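Local coordinates for putative flagellar protein FliS (Parabacteroides merdae ATCC 43184, PDB 4YOK), which is of unknown function, named only provisionally as a flagellar protein, and probably combines a prealbumin-like domain with a second beta-rich, E-set-like domain, at residues 136-141 against 149-154; 11-16 against 89-94. All coordinates share one frame; numbering follows the deposited sequence. Where two conformers were deposited one is given.

Interaction 1: 136-141 against 149-154; sequences LLLSKT and NLYRQD
Leu138 O accepts two backbone donors, Leu150 N at 2.8 Å and Tyr151 N at 3.3 Å. Because both of these residues face Leu138, the arrangement is a classic beta bulge, placed where strand 151-155 starts to pair with strand 131-139 in an antiparallel hairpin. The second bond is the more bent, 151° at hydrogen, with its donor tilted 33° from the carbonyl plane. Past the bulge the pairing is regular: Leu138 N donates to Tyr151 O, and Leu136 and Gln153 exchange two bonds of 3.0 Å between the N of each and the O of the other. Leu137 and Arg152, a non-hydrogen-bonded pair, lie side by side and point the same way, Leu137 CD2 resting on Arg152 CG at 3.6 Å. At the turn end Leu150 crosses Lys140 at about a right angle, its two methyls against Lys140 CG. On the opposite face from Leu137, Leu138 and Tyr151 both touch Ile175 of helix 173-177. Arg152 bonds within its own strand to Asp154, gripping the carboxylate side-on: NH2 holds OD2, less flat than the other bond, in which NE meets the syn lone pair of Asp154 OD1 at 2.8 Å, 2° out of the guanidinium plane.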
loop_
_atom_site.group_PDB
_atom_site.type_symbol
_atom_site.label_atom_id
_atom_site.label_comp_id
_atom_site.label_asym_id
_atom_site.label_seq_id
_atom_site.Cartn_x
_atom_site.Cartn_y
_atom_site.Cartn_z
ATOM N N LEU A 136 -14.146 -0.359 3.442
ATOM C CA LEU A 136 -14.154 -1.471 4.398
ATOM C C LEU A 136 -14.098 -2.720 3.554
ATOM O O LEU A 136 -14.924 -2.875 2.656
ATOM C CB LEU A 136 -15.399 -1.413 5.301
ATOM C CG LEU A 136 -15.195 -0.746 6.671
ATOM C CD1 LEU A 136 -14.675 0.674 6.558
ATOM C CD2 LEU A 136 -16.436 -0.848 7.534
ATOM N N LEU A 137 -13.067 -3.559 3.761
ATOM C CA LEU A 137 -12.830 -4.734 2.931
ATOM C C LEU A 137 -12.685 -6.014 3.711
ATOM O O LEU A 137 -12.108 -6.024 4.807
ATOM C CB LEU A 137 -11.518 -4.530 2.121
ATOM C CG LEU A 137 -11.385 -3.234 1.321
ATOM C CD1 LEU A 137 -9.917 -2.936 0.975
ATOM C CD2 LEU A 137 -12.258 -3.267 0.074
ATOM N N LEU A 138 -13.171 -7.119 3.117
ATOM C CA LEU A 138 -12.974 -8.469 3.634
ATOM C C LEU A 138 -12.465 -9.343 2.497
ATOM O O LEU A 138 -12.855 -9.142 1.339
ATOM C CB LEU A 138 -14.235 -9.098 4.254
ATOM C CG LEU A 138 -14.791 -8.430 5.527
ATOM C CD1 LEU A 138 -16.225 -8.900 5.804
ATOM C CD2 LEU A 138 -13.900 -8.721 6.744
ATOM N N SER A 139 -11.593 -10.295 2.822
ATOM C CA SER A 139 -11.068 -11.230 1.837
ATOM C C SER A 139 -10.994 -12.631 2.438
ATOM O O SER A 139 -10.813 -12.752 3.651
ATOM C CB SER A 139 -9.670 -10.777 1.391
ATOM O OG SER A 139 -9.107 -11.729 0.496
ATOM N N LYS A 140 -11.111 -13.683 1.599
ATOM C CA LYS A 140 -10.895 -15.089 1.982
ATOM C C LYS A 140 -9.396 -15.415 2.092
ATOM O O LYS A 140 -9.045 -16.530 2.509
ATOM C CB LYS A 140 -11.459 -16.043 0.896
ATOM C CG LYS A 140 -12.957 -16.184 0.843
ATOM C CD LYS A 140 -13.360 -17.360 -0.048
ATOM C CE LYS A 140 -13.210 -17.108 -1.531
ATOM N NZ LYS A 140 -14.057 -18.031 -2.334
ATOM N N THR A 141 -8.539 -14.544 1.528
ATOM C CA THR A 141 -7.086 -14.762 1.465
ATOM C C THR A 141 -6.324 -13.642 2.148
ATOM O O THR A 141 -6.904 -12.607 2.477
ATOM C CB THR A 141 -6.586 -14.912 -0.008
ATOM O OG1 THR A 141 -6.419 -13.619 -0.581
ATOM C CG2 THR A 141 -7.502 -15.784 -0.880
ATOM N N ASN A 149 -11.009 -8.668 -3.199
ATOM C CA ASN A 149 -11.768 -8.819 -1.976
ATOM C C ASN A 149 -13.022 -9.644 -2.233
ATOM O O ASN A 149 -13.438 -9.800 -3.383
ATOM C CB ASN A 149 -12.140 -7.413 -1.432
ATOM C CG ASN A 149 -13.014 -6.616 -2.379
ATOM O OD1 ASN A 149 -14.191 -6.930 -2.537
ATOM N ND2 ASN A 149 -12.473 -5.571 -3.026
ATOM N N LEU A 150 -13.643 -10.105 -1.151
ATOM C CA LEU A 150 -14.898 -10.842 -1.132
ATOM C C LEU A 150 -16.065 -9.897 -0.814
ATOM O O LEU A 150 -17.228 -10.186 -1.129
ATOM C CB LEU A 150 -14.753 -11.915 -0.035
ATOM C CG LEU A 150 -15.718 -13.056 -0.064
ATOM C CD1 LEU A 150 -15.365 -14.024 -1.170
ATOM C CD2 LEU A 150 -15.685 -13.792 1.262
ATOM N N TYR A 151 -15.762 -8.778 -0.136
ATOM C CA TYR A 151 -16.749 -7.780 0.273
ATOM C C TYR A 151 -16.077 -6.424 0.328
ATOM O O TYR A 151 -14.955 -6.317 0.837
ATOM C CB TYR A 151 -17.343 -8.122 1.667
ATOM C CG TYR A 151 -18.291 -7.064 2.193
ATOM C CD1 TYR A 151 -19.651 -7.106 1.887
ATOM C CD2 TYR A 151 -17.831 -6.017 2.991
ATOM C CE1 TYR A 151 -20.525 -6.121 2.340
ATOM C CE2 TYR A 151 -18.704 -5.028 3.466
ATOM C CZ TYR A 151 -20.047 -5.077 3.121
ATOM O OH TYR A 151 -20.934 -4.123 3.567
ATOM N N ARG A 152 -16.783 -5.394 -0.172
ATOM C CA ARG A 152 -16.296 -4.027 -0.166
ATOM C C ARG A 152 -17.471 -3.110 0.060
ATOM O O ARG A 152 -18.502 -3.275 -0.602
ATOM C CB ARG A 152 -15.585 -3.684 -1.510
ATOM C CG ARG A 152 -15.207 -2.189 -1.628
ATOM C CD ARG A 152 -14.402 -1.910 -2.903
ATOM N NE ARG A 152 -14.437 -0.488 -3.246
ATOM C CZ ARG A 152 -13.948 0.020 -4.378
ATOM N NH1 ARG A 152 -13.331 -0.765 -5.254
ATOM N NH2 ARG A 152 -14.080 1.312 -4.645
ATOM N N GLN A 153 -17.313 -2.145 0.972
ATOM C CA GLN A 153 -18.322 -1.101 1.189
ATOM C C GLN A 153 -17.601 0.229 1.262
ATOM O O GLN A 153 -16.711 0.389 2.103
ATOM C CB GLN A 153 -19.165 -1.351 2.457
ATOM C CG GLN A 153 -20.237 -0.240 2.698
ATOM C CD GLN A 153 -21.301 -0.220 1.622
ATOM O OE1 GLN A 153 -21.802 -1.261 1.193
ATOM N NE2 GLN A 153 -21.583 0.946 1.085
ATOM N N ASP A 154 -17.981 1.181 0.394
ATOM C CA ASP A 154 -17.384 2.527 0.370
ATOM C C ASP A 154 -18.211 3.522 1.147
ATOM O O ASP A 154 -19.437 3.405 1.225
ATOM C CB ASP A 154 -17.231 3.030 -1.069
ATOM C CG ASP A 154 -16.280 2.221 -1.939
ATOM O OD1 ASP A 154 -15.638 1.275 -1.412
ATOM O OD2 ASP A 154 -16.182 2.526 -3.135
#

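Interaction 2: 11-16 against 89-94; sequences KLVGRV and KGHTEV
Lys11 lies alongside His91, the two side chains pointing the same way, and each of its side-chain atoms comes within 4.2 Å of the ring's ND1 or CE1 corner. CB starts 3.8 Å from His91 ND1; CG, anti to the backbone N (chi1 -170°), and then CD both pass near CE1. CE makes the closest approach, 3.7 Å from His91 CE1, and NZ ends 4.1 Å from that same carbon. Lys11 O sits over one face of the ring, 4.0 Å above its plane and offset toward the rim, while Val13 CG2 comes up obliquely to CE1 and NE2. These side chains flank a parallel strand pair, 9-18 with 92-97, within the prealbumin-like domain; the short segments run only 16° apart. Val13 bonds to Thr92 O, at 2.9 Å from its N, and to Val94 N, the residues flanking its partner Glu93, as in a parallel pair; Lys11 O takes Thr92 N. On the other face Leu12 CD1 packs against Val94 CG1 at 3.9 Å, and both residues continue onto Val86 of strand 83-88. Farther along, Val94 O receives a longer bond from Arg15 N, 3.3 Å and bent to 141°, as well as one from a water that accepts from Arg15 NE at the guanidinium edge.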
loop_
_atom_site.group_PDB
_atom_site.type_symbol
_atom_site.label_atom_id
_atom_site.label_comp_id
_atom_site.label_asym_id
_atom_site.label_seq_id
_atom_site.Cartn_x
_atom_site.Cartn_y
_atom_site.Cartn_z
ATOM N N LYS A 11 20.857 -9.533 -4.519
ATOM C CA LYS A 11 19.491 -9.279 -4.101
ATOM C C LYS A 11 19.364 -7.896 -3.441
ATOM O O LYS A 11 20.078 -7.577 -2.481
ATOM C CB LYS A 11 19.028 -10.385 -3.137
ATOM C CG LYS A 11 17.535 -10.368 -2.805
ATOM C CD LYS A 11 17.128 -11.707 -2.201
ATOM C CE LYS A 11 16.166 -11.579 -1.046
ATOM N NZ LYS A 11 16.045 -12.853 -0.287
ATOM N N LEU A 12 18.498 -7.069 -4.005
ATOM C CA LEU A 12 18.143 -5.767 -3.439
ATOM C C LEU A 12 16.763 -5.896 -2.786
ATOM O O LEU A 12 15.798 -6.315 -3.445
ATOM C CB LEU A 12 18.157 -4.639 -4.482
ATOM C CG LEU A 12 17.633 -3.258 -3.988
ATOM C CD1 LEU A 12 18.554 -2.621 -2.898
ATOM C CD2 LEU A 12 17.427 -2.320 -5.142
ATOM N N VAL A 13 16.675 -5.555 -1.491
ATOM C CA VAL A 13 15.420 -5.618 -0.740
ATOM C C VAL A 13 15.125 -4.216 -0.265
ATOM O O VAL A 13 16.029 -3.501 0.141
ATOM C CB VAL A 13 15.482 -6.644 0.439
ATOM C CG1 VAL A 13 14.221 -6.580 1.303
ATOM C CG2 VAL A 13 15.675 -8.066 -0.077
ATOM N N GLY A 14 13.870 -3.831 -0.293
ATOM C CA GLY A 14 13.530 -2.501 0.158
ATOM C C GLY A 14 12.119 -2.345 0.663
ATOM O O GLY A 14 11.315 -3.284 0.611
ATOM N N ARG A 15 11.841 -1.149 1.176
ATOM C CA ARG A 15 10.531 -0.753 1.692
ATOM C C ARG A 15 10.275 0.694 1.365
ATOM O O ARG A 15 11.191 1.518 1.467
ATOM C CB ARG A 15 10.480 -0.894 3.239
ATOM C CG ARG A 15 10.274 -2.277 3.814
ATOM C CD ARG A 15 10.583 -2.272 5.303
ATOM N NE ARG A 15 11.969 -1.848 5.511
ATOM C CZ ARG A 15 12.466 -1.358 6.639
ATOM N NH1 ARG A 15 11.705 -1.260 7.726
ATOM N NH2 ARG A 15 13.729 -0.974 6.696
ATOM N N VAL A 16 9.027 1.022 1.061
ATOM C CA VAL A 16 8.560 2.405 0.954
ATOM C C VAL A 16 8.101 2.770 2.372
ATOM O O VAL A 16 7.321 2.020 2.969
ATOM C CB VAL A 16 7.439 2.560 -0.096
ATOM C CG1 VAL A 16 6.906 3.988 -0.105
ATOM C CG2 VAL A 16 7.952 2.175 -1.479
ATOM N N LYS A 89 26.025 -4.082 -3.868
ATOM C CA LYS A 89 27.214 -4.937 -3.790
ATOM C C LYS A 89 26.905 -5.941 -2.692
ATOM O O LYS A 89 26.822 -5.564 -1.515
ATOM C CB LYS A 89 28.490 -4.099 -3.532
ATOM C CG LYS A 89 29.753 -4.903 -3.164
ATOM C CD LYS A 89 30.272 -5.816 -4.288
ATOM C CE LYS A 89 31.357 -6.757 -3.811
ATOM N NZ LYS A 89 30.828 -7.848 -2.945
ATOM N N GLY A 90 26.601 -7.178 -3.093
ATOM C CA GLY A 90 26.167 -8.209 -2.155
ATOM C C GLY A 90 24.745 -7.910 -1.730
ATOM O O GLY A 90 24.160 -6.933 -2.211
ATOM N N HIS A 91 24.160 -8.737 -0.854
ATOM C CA HIS A 91 22.794 -8.512 -0.367
ATOM C C HIS A 91 22.704 -7.088 0.219
ATOM O O HIS A 91 23.509 -6.741 1.088
ATOM C CB HIS A 91 22.439 -9.575 0.683
ATOM C CG HIS A 91 20.996 -9.582 1.070
ATOM N ND1 HIS A 91 20.095 -10.440 0.473
ATOM C CD2 HIS A 91 20.341 -8.822 1.975
ATOM C CE1 HIS A 91 18.928 -10.185 1.041
ATOM N NE2 HIS A 91 19.027 -9.213 1.943
ATOM N N THR A 92 21.775 -6.257 -0.296
ATOM C CA THR A 92 21.639 -4.858 0.125
ATOM C C THR A 92 20.190 -4.518 0.452
ATOM O O THR A 92 19.259 -4.997 -0.211
ATOM C CB THR A 92 22.192 -3.936 -0.990
ATOM O OG1 THR A 92 23.548 -4.296 -1.260
ATOM C CG2 THR A 92 22.154 -2.449 -0.647
ATOM N N GLU A 93 19.991 -3.684 1.482
ATOM C CA GLU A 93 18.648 -3.256 1.885
ATOM C C GLU A 93 18.580 -1.738 1.943
ATOM O O GLU A 93 19.509 -1.093 2.427
ATOM C CB GLU A 93 18.242 -3.862 3.241
ATOM C CG GLU A 93 18.178 -5.381 3.256
ATOM C CD GLU A 93 18.050 -6.044 4.612
ATOM O OE1 GLU A 93 17.848 -5.329 5.620
ATOM O OE2 GLU A 93 18.160 -7.291 4.668
ATOM N N VAL A 94 17.475 -1.172 1.456
ATOM C CA VAL A 94 17.276 0.268 1.420
ATOM C C VAL A 94 15.811 0.610 1.775
ATOM O O VAL A 94 14.945 -0.265 1.775
ATOM C CB VAL A 94 17.674 0.781 -0.008
ATOM C CG1 VAL A 94 16.702 0.290 -1.100
ATOM C CG2 VAL A 94 17.806 2.295 -0.041
HETATM O O HOH W 1 14.352 -1.719 4.052
#

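How the interactions relate
From the N terminus, strand 9-18 supplies the first half of interaction 2, which closes only when the chain returns at 89-94, after 72 intervening residues. The intervening segment contains strands 33-37, 47-50, 64-70 and 83-88, which form a separate antiparallel sheet, and strand 56-62, which pairs with 9-18. Interaction 1 opens afterwards, in the C-terminal DUF3823_C region, and closes a hairpin across just seven residues; it lies at the edge of the sheet whose order is 151-155, 131-139, 182-189, 196-202. The two are therefore in series, neither enclosing nor crossing the other. The centres of interactions 1 and 2 are about 32 Å apart, on opposite sides of the chain's centre, and the nearest atoms of interactions 1 and 2 are about 18 Å apart.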